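Local coordinates for protein Nrps/pks (PDB 4OPE) that probably extends a growing polyketide chain by decarboxylative Claisen condensation, as a ketosynthase domain of the AT-less synthase that makes oxazolomycin, at residues 23-35 / 362-375. Sequence-based numbering, arbitrary orientation.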
ATOM      1  N   ASP A  23      -9.644  19.739  15.051  1.00 43.88           N
ATOM      2  CA  ASP A  23      -8.865  18.924  15.948  1.00 40.54           C
ATOM      3  C   ASP A  23      -9.825  18.028  16.709  1.00 36.94           C
ATOM      4  O   ASP A  23     -11.035  18.217  16.677  1.00 37.37           O
ATOM      5  CB  ASP A  23      -8.078  19.830  16.908  1.00 43.28           C
ATOM      6  CG  ASP A  23      -8.969  20.884  17.609  1.00 45.99           C
ATOM      7  OD1 ASP A  23     -10.048  20.595  18.152  1.00 42.54           O
ATOM      8  OD2 ASP A  23      -8.562  22.039  17.634  1.00 61.58           O
ATOM      9  N   LEU A  24      -9.257  17.099  17.438  1.00 35.01           N
ATOM     10  CA  LEU A  24      -9.987  16.082  18.121  1.00 36.32           C
ATOM     11  C   LEU A  24     -10.831  16.552  19.282  1.00 36.93           C
ATOM     12  O   LEU A  24     -11.778  15.848  19.667  1.00 36.71           O
ATOM     13  CB  LEU A  24      -9.046  15.002  18.617  1.00 36.75           C
ATOM     14  CG  LEU A  24      -8.322  14.198  17.529  1.00 38.26           C
ATOM     15  CD1 LEU A  24      -8.098  12.759  18.032  1.00 39.88           C
ATOM     16  CD2 LEU A  24      -9.037  14.186  16.197  1.00 37.42           C
ATOM     17  N   ALA A  25     -10.523  17.709  19.843  1.00 35.79           N
ATOM     18  CA  ALA A  25     -11.402  18.247  20.886  1.00 36.25           C
ATOM     19  C   ALA A  25     -12.728  18.630  20.273  1.00 35.34           C
ATOM     20  O   ALA A  25     -13.784  18.386  20.840  1.00 36.08           O
ATOM     21  CB  ALA A  25     -10.777  19.445  21.564  1.00 36.33           C
ATOM     22  N   GLN A  26     -12.658  19.226  19.097  1.00 36.16           N
ATOM     23  CA  GLN A  26     -13.846  19.617  18.372  1.00 38.08           C
ATOM     24  C   GLN A  26     -14.534  18.347  17.850  1.00 36.62           C
ATOM     25  O   GLN A  26     -15.736  18.230  17.910  1.00 37.48           O
ATOM     26  CB  GLN A  26     -13.461  20.625  17.282  1.00 41.46           C
ATOM     27  CG  GLN A  26     -14.630  21.295  16.588  1.00 47.54           C
ATOM     28  CD  GLN A  26     -15.613  21.917  17.564  1.00 52.74           C
ATOM     29  OE1 GLN A  26     -15.212  22.691  18.437  1.00 64.03           O
ATOM     30  NE2 GLN A  26     -16.896  21.576  17.439  1.00 50.60           N
ATOM     31  N   PHE A  27     -13.773  17.345  17.442  1.00 34.36           N
ATOM     32  CA  PHE A  27     -14.367  16.104  17.020  1.00 34.57           C
ATOM     33  C   PHE A  27     -15.187  15.511  18.128  1.00 35.64           C
ATOM     34  O   PHE A  27     -16.314  15.038  17.911  1.00 37.08           O
ATOM     35  CB  PHE A  27     -13.245  15.137  16.623  1.00 35.87           C
ATOM     36  CG  PHE A  27     -13.689  13.869  15.900  1.00 33.19           C
ATOM     37  CD1 PHE A  27     -14.671  13.897  14.941  1.00 33.27           C
ATOM     38  CD2 PHE A  27     -13.057  12.659  16.162  1.00 32.07           C
ATOM     39  CE1 PHE A  27     -15.024  12.730  14.258  1.00 32.95           C
ATOM     40  CE2 PHE A  27     -13.400  11.500  15.479  1.00 31.90           C
ATOM     41  CZ  PHE A  27     -14.383  11.532  14.537  1.00 31.58           C
ATOM     42  N   TRP A  28     -14.632  15.550  19.331  1.00 37.41           N
ATOM     43  CA  TRP A  28     -15.280  14.927  20.483  1.00 36.73           C
ATOM     44  C   TRP A  28     -16.574  15.625  20.824  1.00 36.90           C
ATOM     45  O   TRP A  28     -17.560  14.969  20.991  1.00 35.46           O
ATOM     46  CB  TRP A  28     -14.381  14.858  21.701  1.00 34.60           C
ATOM     47  CG  TRP A  28     -15.132  14.291  22.874  1.00 35.76           C
ATOM     48  CD1 TRP A  28     -15.461  14.940  24.031  1.00 34.95           C
ATOM     49  CD2 TRP A  28     -15.709  12.977  22.983  1.00 36.09           C
ATOM     50  NE1 TRP A  28     -16.175  14.116  24.853  1.00 36.57           N
ATOM     51  CE2 TRP A  28     -16.341  12.903  24.246  1.00 36.43           C
ATOM     52  CE3 TRP A  28     -15.751  11.862  22.145  1.00 34.92           C
ATOM     53  CZ2 TRP A  28     -16.987  11.758  24.695  1.00 36.64           C
ATOM     54  CZ3 TRP A  28     -16.395  10.685  22.613  1.00 35.55           C
ATOM     55  CH2 TRP A  28     -17.007  10.658  23.863  1.00 36.72           C
ATOM     56  N   ARG A  29     -16.544  16.941  20.915  1.00 40.02           N
ATOM     57  CA  ARG A  29     -17.729  17.778  21.066  1.00 44.19           C
ATOM     58  C   ARG A  29     -18.845  17.342  20.100  1.00 45.04           C
ATOM     59  O   ARG A  29     -20.024  17.114  20.516  1.00 43.04           O
ATOM     60  CB  ARG A  29     -17.360  19.217  20.714  1.00 51.85           C
ATOM     61  CG  ARG A  29     -17.650  20.297  21.743  1.00 60.10           C
ATOM     62  CD  ARG A  29     -16.378  20.916  22.340  1.00 64.03           C
ATOM     63  NE  ARG A  29     -15.455  21.456  21.331  1.00 65.79           N
ATOM     64  CZ  ARG A  29     -14.167  21.743  21.553  1.00 66.43           C
ATOM     65  NH1 ARG A  29     -13.619  21.571  22.762  1.00 67.48           N
ATOM     66  NH2 ARG A  29     -13.414  22.196  20.556  1.00 62.66           N
ATOM     67  N   ASN A  30     -18.464  17.214  18.814  1.00 41.14           N
ATOM     68  CA  ASN A  30     -19.418  16.878  17.759  1.00 38.03           C
ATOM     69  C   ASN A  30     -20.009  15.502  17.919  1.00 38.59           C
ATOM     70  O   ASN A  30     -21.198  15.323  17.749  1.00 40.69           O
ATOM     71  CB  ASN A  30     -18.764  16.957  16.405  1.00 36.52           C
ATOM     72  CG  ASN A  30     -18.379  18.362  16.023  1.00 34.96           C
ATOM     73  OD1 ASN A  30     -18.662  19.329  16.756  1.00 33.31           O
ATOM     74  ND2 ASN A  30     -17.711  18.493  14.860  1.00 33.33           N
ATOM     75  N   LEU A  31     -19.177  14.510  18.208  1.00 39.64           N
ATOM     76  CA  LEU A  31     -19.682  13.159  18.503  1.00 39.30           C
ATOM     77  C   LEU A  31     -20.580  13.212  19.698  1.00 39.33           C
ATOM     78  O   LEU A  31     -21.608  12.591  19.706  1.00 41.69           O
ATOM     79  CB  LEU A  31     -18.543  12.198  18.854  1.00 38.45           C
ATOM     80  CG  LEU A  31     -17.582  11.905  17.709  1.00 38.83           C
ATOM     81  CD1 LEU A  31     -16.239  11.410  18.221  1.00 38.43           C
ATOM     82  CD2 LEU A  31     -18.180  10.899  16.747  1.00 38.80           C
ATOM     83  N   ARG A  32     -20.168  13.921  20.729  1.00 41.44           N
ATOM     84  CA  ARG A  32     -20.903  13.927  22.003  1.00 46.68           C
ATOM     85  C   ARG A  32     -22.300  14.511  21.829  1.00 43.97           C
ATOM     86  O   ARG A  32     -23.228  13.984  22.347  1.00 42.03           O
ATOM     87  CB  ARG A  32     -20.148  14.725  23.101  1.00 52.68           C
ATOM     88  CG  ARG A  32     -20.129  14.005  24.451  1.00 57.82           C
ATOM     89  CD  ARG A  32     -19.498  14.795  25.582  1.00 55.83           C
ATOM     90  NE  ARG A  32     -20.483  15.658  26.215  1.00 56.30           N
ATOM     91  CZ  ARG A  32     -21.153  15.404  27.342  1.00 56.38           C
ATOM     92  NH1 ARG A  32     -22.031  16.296  27.770  1.00 58.20           N
ATOM     93  NH2 ARG A  32     -20.973  14.289  28.050  1.00 55.40           N
ATOM     94  N   GLU A  33     -22.423  15.580  21.062  1.00 46.85           N
ATOM     95  CA  GLU A  33     -23.695  16.254  20.834  1.00 48.92           C
ATOM     96  C   GLU A  33     -24.558  15.610  19.737  1.00 48.74           C
ATOM     97  O   GLU A  33     -25.696  16.052  19.495  1.00 48.79           O
ATOM     98  CB  GLU A  33     -23.432  17.704  20.451  1.00 55.53           C
ATOM     99  CG  GLU A  33     -22.824  18.552  21.575  1.00 63.54           C
ATOM    100  CD  GLU A  33     -22.117  19.828  21.084  1.00 71.87           C
ATOM    101  OE1 GLU A  33     -22.510  20.384  20.005  1.00 71.03           O
ATOM    102  OE2 GLU A  33     -21.152  20.256  21.793  1.00 74.49           O
ATOM    103  N   GLY A  34     -24.036  14.581  19.070  1.00 43.45           N
ATOM    104  CA  GLY A  34     -24.747  13.959  17.976  1.00 41.03           C
ATOM    105  C   GLY A  34     -24.876  14.919  16.807  1.00 41.26           C
ATOM    106  O   GLY A  34     -25.943  15.027  16.207  1.00 44.09           O
ATOM    107  N   ARG A  35     -23.794  15.603  16.458  1.00 39.56           N
ATOM    108  CA  ARG A  35     -23.857  16.605  15.427  1.00 39.64           C
ATOM    109  C   ARG A  35     -23.791  16.038  14.037  1.00 41.68           C
ATOM    110  O   ARG A  35     -22.974  15.193  13.726  1.00 38.85           O
ATOM    111  CB  ARG A  35     -22.730  17.589  15.596  1.00 39.67           C
ATOM    112  CG  ARG A  35     -22.673  18.686  14.542  1.00 38.39           C
ATOM    113  CD  ARG A  35     -21.541  19.626  14.935  1.00 38.46           C
ATOM    114  NE  ARG A  35     -21.563  20.862  14.188  1.00 40.74           N
ATOM    115  CZ  ARG A  35     -20.609  21.785  14.201  1.00 40.53           C
ATOM    116  NH1 ARG A  35     -19.519  21.610  14.935  1.00 40.96           N
ATOM    117  NH2 ARG A  35     -20.739  22.886  13.457  1.00 39.72           N
ATOM    118  N   THR A 362     -10.557   6.638  15.975  1.00 30.45           N
ATOM    119  CA  THR A 362     -10.427   7.808  16.800  1.00 30.21           C
ATOM    120  C   THR A 362     -11.659   7.947  17.662  1.00 32.81           C
ATOM    121  O   THR A 362     -11.584   8.225  18.868  1.00 33.89           O
ATOM    122  CB  THR A 362     -10.224   9.055  15.940  1.00 29.99           C
ATOM    123  OG1 THR A 362      -9.021   8.918  15.188  1.00 29.52           O
ATOM    124  CG2 THR A 362     -10.092  10.302  16.777  1.00 30.44           C
ATOM    125  N   LYS A 363     -12.815   7.704  17.075  1.00 35.34           N
ATOM    126  CA  LYS A 363     -14.043   7.752  17.859  1.00 36.60           C
ATOM    127  C   LYS A 363     -13.991   6.802  19.028  1.00 34.91           C
ATOM    128  O   LYS A 363     -14.414   7.138  20.082  1.00 38.16           O
ATOM    129  CB  LYS A 363     -15.218   7.408  16.996  1.00 39.06           C
ATOM    130  CG  LYS A 363     -16.531   7.521  17.717  1.00 41.88           C
ATOM    131  CD  LYS A 363     -17.432   6.425  17.190  1.00 43.50           C
ATOM    132  CE  LYS A 363     -18.882   6.794  17.327  1.00 45.95           C
ATOM    133  NZ  LYS A 363     -19.726   5.613  16.972  1.00 49.32           N
ATOM    134  N   VAL A 364     -13.472   5.609  18.850  1.00 34.27           N
ATOM    135  CA  VAL A 364     -13.367   4.671  19.965  1.00 33.99           C
ATOM    136  C   VAL A 364     -12.361   5.143  21.038  1.00 35.76           C
ATOM    137  O   VAL A 364     -12.634   5.106  22.250  1.00 36.36           O
ATOM    138  CB  VAL A 364     -12.953   3.305  19.441  1.00 33.16           C
ATOM    139  CG1 VAL A 364     -12.594   2.354  20.581  1.00 33.57           C
ATOM    140  CG2 VAL A 364     -14.091   2.753  18.618  1.00 34.03           C
ATOM    141  N   LEU A 365     -11.189   5.584  20.596  1.00 33.89           N
ATOM    142  CA  LEU A 365     -10.224   6.082  21.551  1.00 32.79           C
ATOM    143  C   LEU A 365     -10.827   7.163  22.423  1.00 32.23           C
ATOM    144  O   LEU A 365     -10.588   7.187  23.600  1.00 34.68           O
ATOM    145  CB  LEU A 365      -8.982   6.610  20.839  1.00 30.82           C
ATOM    146  CG  LEU A 365      -8.241   5.539  20.040  1.00 31.13           C
ATOM    147  CD1 LEU A 365      -7.019   6.110  19.333  1.00 30.63           C
ATOM    148  CD2 LEU A 365      -7.852   4.351  20.909  1.00 31.14           C
ATOM    149  N   LEU A 366     -11.580   8.075  21.846  1.00 32.84           N
ATOM    150  CA  LEU A 366     -12.210   9.134  22.623  1.00 34.75           C
ATOM    151  C   LEU A 366     -13.241   8.551  23.542  1.00 33.22           C
ATOM    152  O   LEU A 366     -13.391   8.993  24.652  1.00 32.16           O
ATOM    153  CB  LEU A 366     -12.864  10.192  21.719  1.00 37.22           C
ATOM    154  CG  LEU A 366     -11.797  10.965  20.949  1.00 39.58           C
ATOM    155  CD1 LEU A 366     -12.304  11.726  19.723  1.00 39.24           C
ATOM    156  CD2 LEU A 366     -11.066  11.873  21.948  1.00 41.02           C
ATOM    157  N   GLN A 367     -13.952   7.545  23.089  1.00 34.14           N
ATOM    158  CA  GLN A 367     -14.914   6.903  23.981  1.00 35.76           C
ATOM    159  C   GLN A 367     -14.172   6.338  25.225  1.00 35.90           C
ATOM    160  O   GLN A 367     -14.584   6.588  26.366  1.00 35.86           O
ATOM    161  CB  GLN A 367     -15.771   5.876  23.227  1.00 33.84           C
ATOM    162  CG  GLN A 367     -16.788   6.561  22.339  1.00 34.34           C
ATOM    163  CD  GLN A 367     -17.831   5.633  21.708  1.00 34.95           C
ATOM    164  OE1 GLN A 367     -18.908   6.060  21.316  1.00 36.35           O
ATOM    165  NE2 GLN A 367     -17.516   4.370  21.618  1.00 37.07           N
ATOM    166  N   PHE A 368     -13.072   5.621  25.001  1.00 35.12           N
ATOM    167  CA  PHE A 368     -12.294   5.093  26.095  1.00 35.86           C
ATOM    168  C   PHE A 368     -11.938   6.232  27.039  1.00 38.37           C
ATOM    169  O   PHE A 368     -12.188   6.133  28.260  1.00 41.42           O
ATOM    170  CB  PHE A 368     -11.023   4.425  25.614  1.00 34.59           C
ATOM    171  CG  PHE A 368     -11.208   3.041  25.022  1.00 35.37           C
ATOM    172  CD1 PHE A 368     -12.326   2.273  25.262  1.00 36.13           C
ATOM    173  CD2 PHE A 368     -10.194   2.490  24.246  1.00 35.93           C
ATOM    174  CE1 PHE A 368     -12.432   0.989  24.723  1.00 37.01           C
ATOM    175  CE2 PHE A 368     -10.288   1.209  23.714  1.00 37.60           C
ATOM    176  CZ  PHE A 368     -11.418   0.453  23.956  1.00 37.53           C
ATOM    177  N   ARG A 369     -11.419   7.328  26.492  1.00 38.07           N
ATOM    178  CA  ARG A 369     -10.910   8.397  27.338  1.00 40.77           C
ATOM    179  C   ARG A 369     -12.008   9.031  28.208  1.00 41.91           C
ATOM    180  O   ARG A 369     -11.807   9.236  29.384  1.00 38.70           O
ATOM    181  CB  ARG A 369     -10.219   9.489  26.532  1.00 43.50           C
ATOM    182  CG  ARG A 369      -9.992  10.727  27.394  1.00 49.10           C
ATOM    183  CD  ARG A 369      -9.117  11.804  26.767  1.00 57.10           C
ATOM    184  NE  ARG A 369      -7.828  11.274  26.291  1.00 67.91           N
ATOM    185  CZ  ARG A 369      -7.007  11.883  25.419  1.00 75.05           C
ATOM    186  NH1 ARG A 369      -7.305  13.080  24.896  1.00 76.43           N
ATOM    187  NH2 ARG A 369      -5.874  11.281  25.058  1.00 80.86           N
ATOM    188  N   HIS A 370     -13.143   9.371  27.605  1.00 41.62           N
ATOM    189  CA  HIS A 370     -14.227   9.992  28.321  1.00 41.73           C
ATOM    190  C   HIS A 370     -15.250   8.997  28.874  1.00 40.85           C
ATOM    191  O   HIS A 370     -16.169   9.386  29.539  1.00 39.71           O
ATOM    192  CB  HIS A 370     -14.948  10.975  27.405  1.00 44.41           C
ATOM    193  CG  HIS A 370     -14.063  12.025  26.840  1.00 44.27           C
ATOM    194  ND1 HIS A 370     -13.569  13.060  27.598  1.00 46.41           N
ATOM    195  CD2 HIS A 370     -13.598  12.221  25.588  1.00 46.44           C
ATOM    196  CE1 HIS A 370     -12.817  13.841  26.842  1.00 47.02           C
ATOM    197  NE2 HIS A 370     -12.824  13.358  25.615  1.00 47.07           N
ATOM    198  N   GLN A 371     -15.098   7.720  28.598  1.00 40.97           N
ATOM    199  CA  GLN A 371     -15.967   6.707  29.194  1.00 42.08           C
ATOM    200  C   GLN A 371     -17.443   6.966  28.919  1.00 41.77           C
ATOM    201  O   GLN A 371     -18.300   6.827  29.797  1.00 41.03           O
ATOM    202  CB  GLN A 371     -15.704   6.599  30.677  1.00 43.59           C
ATOM    203  CG  GLN A 371     -14.280   6.218  30.987  1.00 46.77           C
ATOM    204  CD  GLN A 371     -14.023   6.106  32.472  1.00 51.65           C
ATOM    205  OE1 GLN A 371     -14.621   6.803  33.273  1.00 56.06           O
ATOM    206  NE2 GLN A 371     -13.133   5.224  32.842  1.00 56.24           N
ATOM    207  N   GLU A 372     -17.720   7.306  27.672  1.00 40.17           N
ATOM    208  CA  GLU A 372     -19.048   7.598  27.218  1.00 42.62           C
ATOM    209  C   GLU A 372     -19.250   6.938  25.895  1.00 39.83           C
ATOM    210  O   GLU A 372     -18.316   6.780  25.136  1.00 36.94           O
ATOM    211  CB  GLU A 372     -19.270   9.112  27.059  1.00 45.24           C
ATOM    212  CG  GLU A 372     -19.350   9.843  28.367  1.00 46.15           C
ATOM    213  CD  GLU A 372     -19.706  11.312  28.223  1.00 50.79           C
ATOM    214  OE1 GLU A 372     -19.147  12.027  27.376  1.00 48.91           O
ATOM    215  OE2 GLU A 372     -20.560  11.791  29.003  1.00 60.89           O
ATOM    216  N   LEU A 373     -20.493   6.558  25.635  1.00 41.58           N
ATOM    217  CA  LEU A 373     -20.918   6.111  24.316  1.00 40.99           C
ATOM    218  C   LEU A 373     -21.754   7.184  23.699  1.00 40.35           C
ATOM    219  O   LEU A 373     -22.729   7.622  24.289  1.00 40.27           O
ATOM    220  CB  LEU A 373     -21.742   4.843  24.382  1.00 41.55           C
ATOM    221  CG  LEU A 373     -21.002   3.714  25.061  1.00 43.29           C
ATOM    222  CD1 LEU A 373     -22.000   2.630  25.393  1.00 45.27           C
ATOM    223  CD2 LEU A 373     -19.868   3.204  24.200  1.00 43.78           C
ATOM    224  N   VAL A 374     -21.378   7.580  22.486  1.00 40.32           N
ATOM    225  CA  VAL A 374     -22.025   8.695  21.812  1.00 39.18           C
ATOM    226  C   VAL A 374     -23.112   8.231  20.852  1.00 39.62           C
ATOM    227  O   VAL A 374     -23.100   7.093  20.419  1.00 41.01           O
ATOM    228  CB  VAL A 374     -20.999   9.506  21.063  1.00 38.88           C
ATOM    229  CG1 VAL A 374     -19.909   9.957  22.023  1.00 38.16           C
ATOM    230  CG2 VAL A 374     -20.414   8.689  19.912  1.00 40.76           C
ATOM    231  N   PRO A 375     -24.061   9.123  20.526  1.00 39.26           N
ATOM    232  CA  PRO A 375     -25.109   8.844  19.562  1.00 37.32           C
ATOM    233  C   PRO A 375     -24.589   8.486  18.179  1.00 37.53           C
ATOM    234  O   PRO A 375     -23.713   9.179  17.629  1.00 35.90           O
ATOM    235  CB  PRO A 375     -25.839  10.181  19.411  1.00 37.75           C
ATOM    236  CG  PRO A 375     -25.350  11.063  20.462  1.00 38.22           C
ATOM    237  CD  PRO A 375     -24.035  10.539  20.928  1.00 38.24           C
TER
HETATM  238  O   HOH W   1     -22.517  11.550  17.114  1.00 33.93           O
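W28 lies across the end of helix 362-370, its indole meeting L366 and V374 along the six-membered ring and H370 over one face. CG sits anti to the backbone N (chi1 176°), which carries the ring across to the last turns of helix 362-370. On the indole's opposite face lies CG of R32, while CH2 meets V374 CG1 at 3.5 Å. L366 is the knob of a knobs-into-holes contact, set among L24, F27, W28 and L31; its CD1 comes within 3.8 Å of F27 CD2, and its CB packs by the six-membered ring of W28. With F27, W28 and V374, this knob makes up the buried, tightly packed part. Farther along, L24 and T362 meet tip to tip through CD1 and CG2, and T362 CG2 also lies at the edge of the F27 ring. The two helices cross at -82°, nearly perpendicular, in the thiolase-type fold of a ketosynthase: side chains of L24, T362 and L365 rest on strand 9-17, and those of V364 and F368 on strand 416-422, so the contact lies against the large mixed sheet. R32, E372 and H370 form the looser margin toward solvent. There the imidazole of H370 makes an offset stack with the five-membered ring of W28. With an alanine at W28, H370 would probably lose its stacking partner and V374 CG1 much of its packing, and a gap would open between the helices. R32, its chain bent at chi3, brings NH2 to E372, 2.7 Å from OE2 in a salt bridge and 3.0 Å from OE1, which accepts through its syn lone pair and lies in the plane of the guanidinium. At the C-terminal end of helix 24-33, where G34 adopts positive phi in a Schellman motif, P375 CD lies 3.4 Å from L31 O, and a water links that oxygen to P375 O.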